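Long-range contact in DnaJ homolog subfamily C member 3 (Mus musculus, PDB 3IEG), which acts as an endoplasmic reticulum co-chaperone that binds misfolded proteins, stimulates the Hsc70 ATPase and restrains GCN2 kinase during the unfolded protein response: residues P34-L48 against D59-A73. Numbering follows the deposited sequence.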
ATOM      1  N   PRO A  34      19.700  24.004  29.436  1.00 44.95           N
ATOM      2  CA  PRO A  34      18.628  23.021  29.211  1.00 44.84           C
ATOM      3  C   PRO A  34      17.280  23.300  29.909  1.00 44.61           C
ATOM      4  O   PRO A  34      16.314  22.589  29.643  1.00 44.29           O
ATOM      5  CB  PRO A  34      19.248  21.700  29.707  1.00 44.94           C
ATOM      6  CG  PRO A  34      20.716  21.984  29.904  1.00 44.70           C
ATOM      7  CD  PRO A  34      20.814  23.436  30.215  1.00 44.77           C
ATOM      8  N   ASP A  35      17.214  24.319  30.767  1.00 44.61           N
ATOM      9  CA  ASP A  35      15.984  24.648  31.525  1.00 44.93           C
ATOM     10  C   ASP A  35      15.163  25.815  30.971  1.00 44.10           C
ATOM     11  O   ASP A  35      14.032  26.043  31.400  1.00 44.20           O
ATOM     12  CB  ASP A  35      16.327  24.979  32.982  1.00 45.60           C
ATOM     13  CG  ASP A  35      16.697  23.751  33.796  1.00 48.27           C
ATOM     14  OD1 ASP A  35      16.229  22.623  33.477  1.00 50.22           O
ATOM     15  OD2 ASP A  35      17.461  23.925  34.770  1.00 51.21           O
ATOM     16  N   ASN A  36      15.751  26.558  30.044  1.00 43.02           N
ATOM     17  CA  ASN A  36      15.156  27.758  29.485  1.00 41.79           C
ATOM     18  C   ASN A  36      13.993  27.439  28.553  1.00 40.71           C
ATOM     19  O   ASN A  36      14.181  26.856  27.496  1.00 40.50           O
ATOM     20  CB  ASN A  36      16.240  28.539  28.744  1.00 42.03           C
ATOM     21  CG  ASN A  36      15.796  29.924  28.352  1.00 42.77           C
ATOM     22  OD1 ASN A  36      16.604  30.729  27.885  1.00 43.26           O
ATOM     23  ND2 ASN A  36      14.511  30.219  28.546  1.00 43.13           N
ATOM     24  N   TYR A  37      12.791  27.836  28.945  1.00 39.62           N
ATOM     25  CA  TYR A  37      11.600  27.435  28.214  1.00 38.68           C
ATOM     26  C   TYR A  37      11.449  28.025  26.808  1.00 37.87           C
ATOM     27  O   TYR A  37      10.993  27.318  25.913  1.00 37.65           O
ATOM     28  CB  TYR A  37      10.342  27.672  29.040  1.00 39.22           C
ATOM     29  CG  TYR A  37      10.001  29.123  29.218  1.00 39.97           C
ATOM     30  CD1 TYR A  37      10.675  29.913  30.153  1.00 40.99           C
ATOM     31  CD2 TYR A  37       9.002  29.713  28.453  1.00 40.08           C
ATOM     32  CE1 TYR A  37      10.362  31.261  30.314  1.00 40.70           C
ATOM     33  CE2 TYR A  37       8.684  31.043  28.607  1.00 41.08           C
ATOM     34  CZ  TYR A  37       9.365  31.814  29.535  1.00 40.61           C
ATOM     35  OH  TYR A  37       9.031  33.140  29.669  1.00 41.32           O
ATOM     36  N   ILE A  38      11.813  29.295  26.600  1.00 36.71           N
ATOM     37  CA  ILE A  38      11.695  29.875  25.249  1.00 35.90           C
ATOM     38  C   ILE A  38      12.627  29.231  24.252  1.00 34.87           C
ATOM     39  O   ILE A  38      12.264  29.087  23.094  1.00 34.91           O
ATOM     40  CB  ILE A  38      11.852  31.418  25.153  1.00 36.03           C
ATOM     41  CG1 ILE A  38      12.507  31.980  26.407  1.00 36.81           C
ATOM     42  CG2 ILE A  38      10.503  32.083  24.860  1.00 35.74           C
ATOM     43  CD1 ILE A  38      13.967  32.260  26.225  1.00 38.14           C
ATOM     44  N   ALA A  39      13.821  28.849  24.697  1.00 33.67           N
ATOM     45  CA  ALA A  39      14.772  28.200  23.807  1.00 32.85           C
ATOM     46  C   ALA A  39      14.101  27.007  23.138  1.00 32.50           C
ATOM     47  O   ALA A  39      14.145  26.887  21.921  1.00 32.29           O
ATOM     48  CB  ALA A  39      16.020  27.783  24.553  1.00 32.69           C
ATOM     49  N   TYR A  40      13.438  26.159  23.929  1.00 31.94           N
ATOM     50  CA  TYR A  40      12.709  25.020  23.386  1.00 31.09           C
ATOM     51  C   TYR A  40      11.549  25.472  22.515  1.00 30.40           C
ATOM     52  O   TYR A  40      11.222  24.816  21.521  1.00 30.29           O
ATOM     53  CB  TYR A  40      12.187  24.105  24.495  1.00 31.58           C
ATOM     54  CG  TYR A  40      13.248  23.312  25.213  1.00 32.24           C
ATOM     55  CD1 TYR A  40      13.798  22.159  24.641  1.00 33.26           C
ATOM     56  CD2 TYR A  40      13.691  23.699  26.475  1.00 32.08           C
ATOM     57  CE1 TYR A  40      14.781  21.423  25.313  1.00 33.41           C
ATOM     58  CE2 TYR A  40      14.665  22.982  27.145  1.00 31.96           C
ATOM     59  CZ  TYR A  40      15.206  21.845  26.568  1.00 32.84           C
ATOM     60  OH  TYR A  40      16.171  21.138  27.250  1.00 32.91           O
ATOM     61  N   TYR A  41      10.920  26.582  22.882  1.00 29.47           N
ATOM     62  CA  TYR A  41       9.822  27.094  22.072  1.00 29.15           C
ATOM     63  C   TYR A  41      10.343  27.578  20.714  1.00 28.89           C
ATOM     64  O   TYR A  41       9.807  27.208  19.679  1.00 29.01           O
ATOM     65  CB  TYR A  41       9.033  28.189  22.800  1.00 28.80           C
ATOM     66  CG  TYR A  41       7.897  28.759  21.986  1.00 28.63           C
ATOM     67  CD1 TYR A  41       6.776  27.977  21.666  1.00 28.39           C
ATOM     68  CD2 TYR A  41       7.940  30.078  21.520  1.00 27.87           C
ATOM     69  CE1 TYR A  41       5.732  28.490  20.904  1.00 27.59           C
ATOM     70  CE2 TYR A  41       6.898  30.606  20.764  1.00 27.68           C
ATOM     71  CZ  TYR A  41       5.795  29.811  20.461  1.00 28.67           C
ATOM     72  OH  TYR A  41       4.760  30.335  19.705  1.00 29.10           O
ATOM     73  N   ARG A  42      11.404  28.379  20.726  1.00 28.50           N
ATOM     74  CA  ARG A  42      11.983  28.886  19.491  1.00 28.38           C
ATOM     75  C   ARG A  42      12.369  27.753  18.551  1.00 28.07           C
ATOM     76  O   ARG A  42      12.046  27.788  17.344  1.00 27.98           O
ATOM     77  CB  ARG A  42      13.182  29.781  19.775  1.00 28.58           C
ATOM     78  CG  ARG A  42      12.859  31.023  20.595  1.00 29.24           C
ATOM     79  CD  ARG A  42      11.821  31.908  19.926  1.00 29.10           C
ATOM     80  NE  ARG A  42      11.636  33.142  20.680  1.00 29.94           N
ATOM     81  CZ  ARG A  42      10.533  33.881  20.651  1.00 30.17           C
ATOM     82  NH1 ARG A  42       9.487  33.510  19.918  1.00 30.76           N
ATOM     83  NH2 ARG A  42      10.473  34.985  21.370  1.00 30.39           N
ATOM     84  N   ARG A  43      13.031  26.738  19.102  1.00 27.16           N
ATOM     85  CA  ARG A  43      13.367  25.568  18.318  1.00 26.89           C
ATOM     86  C   ARG A  43      12.121  24.903  17.755  1.00 26.82           C
ATOM     87  O   ARG A  43      12.132  24.443  16.629  1.00 27.01           O
ATOM     88  CB  ARG A  43      14.180  24.563  19.120  1.00 26.79           C
ATOM     89  CG  ARG A  43      14.834  23.513  18.226  1.00 26.71           C
ATOM     90  CD  ARG A  43      15.862  22.672  18.957  1.00 26.01           C
ATOM     91  NE  ARG A  43      15.233  21.802  19.939  1.00 25.70           N
ATOM     92  CZ  ARG A  43      15.881  21.195  20.922  1.00 25.51           C
ATOM     93  NH1 ARG A  43      17.188  21.358  21.057  1.00 23.58           N
ATOM     94  NH2 ARG A  43      15.214  20.421  21.769  1.00 25.51           N
ATOM     95  N   ALA A  44      11.044  24.865  18.524  1.00 26.69           N
ATOM     96  CA  ALA A  44       9.836  24.217  18.031  1.00 26.94           C
ATOM     97  C   ALA A  44       9.156  24.989  16.900  1.00 27.18           C
ATOM     98  O   ALA A  44       8.597  24.376  15.984  1.00 27.33           O
ATOM     99  CB  ALA A  44       8.855  23.942  19.161  1.00 26.65           C
ATOM    100  N   THR A  45       9.184  26.321  16.960  1.00 27.46           N
ATOM    101  CA  THR A  45       8.585  27.116  15.875  1.00 28.04           C
ATOM    102  C   THR A  45       9.382  26.936  14.582  1.00 27.63           C
ATOM    103  O   THR A  45       8.798  26.959  13.505  1.00 28.45           O
ATOM    104  CB  THR A  45       8.380  28.620  16.218  1.00 28.21           C
ATOM    105  OG1 THR A  45       9.639  29.240  16.485  1.00 30.33           O
ATOM    106  CG2 THR A  45       7.498  28.785  17.436  1.00 28.60           C
ATOM    107  N   VAL A  46      10.695  26.721  14.689  1.00 27.06           N
ATOM    108  CA  VAL A  46      11.522  26.388  13.506  1.00 26.73           C
ATOM    109  C   VAL A  46      11.152  25.033  12.884  1.00 26.43           C
ATOM    110  O   VAL A  46      10.833  24.979  11.698  1.00 26.70           O
ATOM    111  CB  VAL A  46      13.066  26.530  13.749  1.00 26.37           C
ATOM    112  CG1 VAL A  46      13.849  25.908  12.631  1.00 26.79           C
ATOM    113  CG2 VAL A  46      13.450  27.988  13.852  1.00 25.76           C
ATOM    114  N   PHE A  47      11.171  23.957  13.670  1.00 26.14           N
ATOM    115  CA  PHE A  47      10.623  22.668  13.211  1.00 26.25           C
ATOM    116  C   PHE A  47       9.214  22.829  12.606  1.00 27.23           C
ATOM    117  O   PHE A  47       8.892  22.213  11.584  1.00 27.36           O
ATOM    118  CB  PHE A  47      10.588  21.619  14.335  1.00 25.33           C
ATOM    119  CG  PHE A  47      11.949  21.072  14.733  1.00 24.69           C
ATOM    120  CD1 PHE A  47      12.314  21.003  16.075  1.00 22.97           C
ATOM    121  CD2 PHE A  47      12.863  20.616  13.775  1.00 24.49           C
ATOM    122  CE1 PHE A  47      13.564  20.489  16.464  1.00 22.95           C
ATOM    123  CE2 PHE A  47      14.121  20.111  14.158  1.00 24.01           C
ATOM    124  CZ  PHE A  47      14.466  20.044  15.514  1.00 23.33           C
ATOM    125  N   LEU A  48       8.377  23.661  13.223  1.00 28.19           N
ATOM    126  CA  LEU A  48       7.030  23.868  12.700  1.00 29.36           C
ATOM    127  C   LEU A  48       7.073  24.498  11.309  1.00 30.26           C
ATOM    128  O   LEU A  48       6.356  24.059  10.407  1.00 29.98           O
ATOM    129  CB  LEU A  48       6.180  24.692  13.670  1.00 29.12           C
ATOM    130  CG  LEU A  48       5.077  23.980  14.475  1.00 29.83           C
ATOM    131  CD1 LEU A  48       5.122  22.440  14.390  1.00 29.08           C
ATOM    132  CD2 LEU A  48       5.031  24.441  15.932  1.00 29.48           C
ATOM    133  N   ASP A  59       9.586  19.220  21.853  1.00 31.57           N
ATOM    134  CA  ASP A  59       9.924  20.564  22.343  1.00 31.91           C
ATOM    135  C   ASP A  59       8.692  21.316  22.840  1.00 31.78           C
ATOM    136  O   ASP A  59       8.753  22.023  23.843  1.00 31.67           O
ATOM    137  CB  ASP A  59      10.674  21.396  21.289  1.00 32.14           C
ATOM    138  CG  ASP A  59      12.062  20.858  20.987  1.00 32.81           C
ATOM    139  OD1 ASP A  59      12.578  20.042  21.773  1.00 35.44           O
ATOM    140  OD2 ASP A  59      12.646  21.251  19.957  1.00 33.26           O
ATOM    141  N   LEU A  60       7.575  21.156  22.145  1.00 32.02           N
ATOM    142  CA  LEU A  60       6.335  21.761  22.587  1.00 32.54           C
ATOM    143  C   LEU A  60       5.950  21.253  23.962  1.00 33.29           C
ATOM    144  O   LEU A  60       5.687  22.052  24.862  1.00 33.50           O
ATOM    145  CB  LEU A  60       5.214  21.523  21.591  1.00 32.35           C
ATOM    146  CG  LEU A  60       5.317  22.396  20.336  1.00 32.27           C
ATOM    147  CD1 LEU A  60       4.307  21.948  19.311  1.00 32.23           C
ATOM    148  CD2 LEU A  60       5.123  23.876  20.670  1.00 32.87           C
ATOM    149  N   THR A  61       5.956  19.933  24.149  1.00 33.88           N
ATOM    150  CA  THR A  61       5.600  19.391  25.457  1.00 34.23           C
ATOM    151  C   THR A  61       6.653  19.706  26.525  1.00 34.30           C
ATOM    152  O   THR A  61       6.328  19.805  27.707  1.00 34.67           O
ATOM    153  CB  THR A  61       5.231  17.868  25.459  1.00 34.23           C
ATOM    154  OG1 THR A  61       6.295  17.099  26.023  1.00 35.07           O
ATOM    155  CG2 THR A  61       4.884  17.353  24.092  1.00 34.01           C
ATOM    156  N   LYS A  62       7.901  19.886  26.122  1.00 34.33           N
ATOM    157  CA  LYS A  62       8.896  20.339  27.071  1.00 35.01           C
ATOM    158  C   LYS A  62       8.525  21.733  27.591  1.00 35.57           C
ATOM    159  O   LYS A  62       8.527  21.978  28.801  1.00 35.90           O
ATOM    160  CB  LYS A  62      10.283  20.355  26.440  1.00 35.06           C
ATOM    161  CG  LYS A  62      11.392  20.838  27.375  1.00 35.56           C
ATOM    162  CD  LYS A  62      11.703  19.847  28.479  1.00 36.01           C
ATOM    163  CE  LYS A  62      12.809  20.377  29.373  1.00 37.86           C
ATOM    164  NZ  LYS A  62      13.164  19.389  30.433  1.00 39.80           N
ATOM    165  N   VAL A  63       8.184  22.639  26.681  1.00 35.75           N
ATOM    166  CA  VAL A  63       7.848  23.999  27.074  1.00 35.78           C
ATOM    167  C   VAL A  63       6.704  23.984  28.063  1.00 36.14           C
ATOM    168  O   VAL A  63       6.743  24.661  29.080  1.00 36.54           O
ATOM    169  CB  VAL A  63       7.471  24.867  25.866  1.00 35.59           C
ATOM    170  CG1 VAL A  63       6.943  26.233  26.323  1.00 35.55           C
ATOM    171  CG2 VAL A  63       8.672  25.031  24.961  1.00 35.32           C
ATOM    172  N   ILE A  64       5.691  23.192  27.763  1.00 36.55           N
ATOM    173  CA  ILE A  64       4.516  23.128  28.592  1.00 36.98           C
ATOM    174  C   ILE A  64       4.896  22.576  29.960  1.00 37.81           C
ATOM    175  O   ILE A  64       4.469  23.103  30.978  1.00 38.01           O
ATOM    176  CB  ILE A  64       3.425  22.314  27.899  1.00 36.81           C
ATOM    177  CG1 ILE A  64       2.955  23.075  26.657  1.00 35.94           C
ATOM    178  CG2 ILE A  64       2.256  22.044  28.830  1.00 36.78           C
ATOM    179  CD1 ILE A  64       2.438  22.189  25.566  1.00 35.63           C
ATOM    180  N   ALA A  65       5.735  21.546  29.985  1.00 38.96           N
ATOM    181  CA  ALA A  65       6.208  20.983  31.248  1.00 39.81           C
ATOM    182  C   ALA A  65       6.865  22.057  32.126  1.00 40.58           C
ATOM    183  O   ALA A  65       6.645  22.089  33.332  1.00 40.81           O
ATOM    184  CB  ALA A  65       7.163  19.822  30.997  1.00 39.55           C
ATOM    185  N   LEU A  66       7.646  22.942  31.508  1.00 41.55           N
ATOM    186  CA  LEU A  66       8.340  24.021  32.211  1.00 42.19           C
ATOM    187  C   LEU A  66       7.456  25.216  32.533  1.00 43.12           C
ATOM    188  O   LEU A  66       7.681  25.912  33.520  1.00 43.02           O
ATOM    189  CB  LEU A  66       9.525  24.510  31.381  1.00 41.96           C
ATOM    190  CG  LEU A  66      10.744  23.603  31.283  1.00 41.89           C
ATOM    191  CD1 LEU A  66      11.636  24.091  30.166  1.00 42.34           C
ATOM    192  CD2 LEU A  66      11.507  23.559  32.600  1.00 41.61           C
ATOM    193  N   LYS A  67       6.459  25.466  31.692  1.00 44.47           N
ATOM    194  CA  LYS A  67       5.699  26.694  31.780  1.00 46.18           C
ATOM    195  C   LYS A  67       4.262  26.430  31.381  1.00 47.58           C
ATOM    196  O   LYS A  67       3.881  26.682  30.243  1.00 47.65           O
ATOM    197  CB  LYS A  67       6.325  27.746  30.857  1.00 46.19           C
ATOM    198  CG  LYS A  67       6.124  29.192  31.288  1.00 46.65           C
ATOM    199  CD  LYS A  67       7.099  29.597  32.402  1.00 46.97           C
ATOM    200  CE  LYS A  67       6.720  30.928  33.037  1.00 46.74           C
ATOM    201  NZ  LYS A  67       5.354  30.913  33.652  1.00 46.81           N
HETATM  202  N   MSE A  68       3.461  25.938  32.324  1.00 49.35           N
HETATM  203  CA  MSE A  68       2.098  25.488  32.021  1.00 52.45           C
HETATM  204  C   MSE A  68       1.153  26.580  31.501  1.00 49.58           C
HETATM  205  O   MSE A  68       0.210  26.287  30.777  1.00 49.31           O
HETATM  206  CB  MSE A  68       1.477  24.748  33.215  1.00 52.49           C
HETATM  207  CG  MSE A  68       0.989  25.640  34.349  1.00 55.81           C
HETATM  208 SE   MSE A  68      -0.378  24.762  35.490  1.00 63.80          SE
HETATM  209  CE  MSE A  68      -1.039  26.383  36.446  1.00 58.19           C
ATOM    210  N   ASP A  69       1.404  27.832  31.859  1.00 47.91           N
ATOM    211  CA  ASP A  69       0.560  28.912  31.363  1.00 46.28           C
ATOM    212  C   ASP A  69       0.957  29.413  29.964  1.00 44.83           C
ATOM    213  O   ASP A  69       0.305  30.310  29.431  1.00 44.76           O
ATOM    214  CB  ASP A  69       0.440  30.068  32.382  1.00 46.53           C
ATOM    215  CG  ASP A  69       1.793  30.663  32.796  1.00 47.14           C
ATOM    216  OD1 ASP A  69       2.850  30.216  32.296  1.00 48.23           O
ATOM    217  OD2 ASP A  69       1.801  31.591  33.637  1.00 47.55           O
ATOM    218  N   PHE A  70       2.003  28.831  29.366  1.00 42.99           N
ATOM    219  CA  PHE A  70       2.499  29.316  28.069  1.00 41.04           C
ATOM    220  C   PHE A  70       1.556  28.943  26.966  1.00 39.32           C
ATOM    221  O   PHE A  70       1.756  27.959  26.260  1.00 38.79           O
ATOM    222  CB  PHE A  70       3.907  28.831  27.747  1.00 41.54           C
ATOM    223  CG  PHE A  70       4.555  29.582  26.613  1.00 42.23           C
ATOM    224  CD1 PHE A  70       5.459  30.591  26.865  1.00 43.21           C
ATOM    225  CD2 PHE A  70       4.248  29.287  25.290  1.00 43.75           C
ATOM    226  CE1 PHE A  70       6.057  31.287  25.818  1.00 43.82           C
ATOM    227  CE2 PHE A  70       4.836  29.978  24.243  1.00 43.65           C
ATOM    228  CZ  PHE A  70       5.742  30.979  24.508  1.00 43.12           C
ATOM    229  N   THR A  71       0.528  29.758  26.815  1.00 37.55           N
ATOM    230  CA  THR A  71      -0.592  29.391  25.984  1.00 36.11           C
ATOM    231  C   THR A  71      -0.261  29.064  24.511  1.00 35.12           C
ATOM    232  O   THR A  71      -0.789  28.107  23.962  1.00 35.42           O
ATOM    233  CB  THR A  71      -1.811  30.327  26.206  1.00 35.79           C
ATOM    234  OG1 THR A  71      -2.406  30.684  24.950  1.00 36.61           O
ATOM    235  CG2 THR A  71      -1.420  31.568  26.986  1.00 35.76           C
ATOM    236  N   ALA A  72       0.640  29.826  23.900  1.00 34.22           N
ATOM    237  CA  ALA A  72       0.995  29.641  22.479  1.00 33.13           C
ATOM    238  C   ALA A  72       1.529  28.244  22.142  1.00 32.30           C
ATOM    239  O   ALA A  72       1.190  27.687  21.111  1.00 32.31           O
ATOM    240  CB  ALA A  72       1.977  30.710  22.023  1.00 32.84           C
ATOM    241  N   ALA A  73       2.350  27.687  23.022  1.00 31.62           N
ATOM    242  CA  ALA A  73       2.929  26.372  22.806  1.00 31.02           C
ATOM    243  C   ALA A  73       1.892  25.273  22.935  1.00 30.52           C
ATOM    244  O   ALA A  73       1.940  24.282  22.199  1.00 30.58           O
ATOM    245  CB  ALA A  73       4.070  26.134  23.766  1.00 31.26           C
TER
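R43 grips the buried carboxylate of D59 side-on with two nitrogens. R43 NE meets D59 OD2 at 2.6 Å and R43 NH2 meets D59 OD1 at 2.7 Å. Both bonds are nearly straight. They meet the oxygens on their syn sides but about 30° out of the carboxylate plane. A bend at chi3 of R43 lays the guanidinium edge against the acid. The edge of the F47 ring also reaches D59 OD2. D59 thus sits as a knob among Y40, R43, A44 and F47, and the paired charge probably favours its ionised form.

Next to it, K62 lies over one face of Y40, its CG 3.6 Å from the ring centre in a CH-pi contact. Y40 OH donates to P34 O across 2.8 Å, which ties the ring to the loop before its helix.

These contacts join the two antiparallel helices of TPR 2, whose axes come within 8.4 Å at 155°. The first two TPR repeats carry the hydrophobic groove for misfolded proteins. V63 CG2 packs against the backbone at Y37 O and Y41 N and touches the CB atoms of Y40 and Y41. A44 CB rests on L60 CD2.

After the second helix, the type I turn 67-70 leads into TPR 3. F70 points an edge at the face of Y41, with ring planes 56° apart. T45 CG2, from the same helix as Y41, lies over the opposite face, toward the rim. F70 CD1 meets the edge of the Y37 ring at CE2, 3.7 Å away. With CG between its backbone N and carbonyl carbon, Y37 presents a ring face to K67 CD.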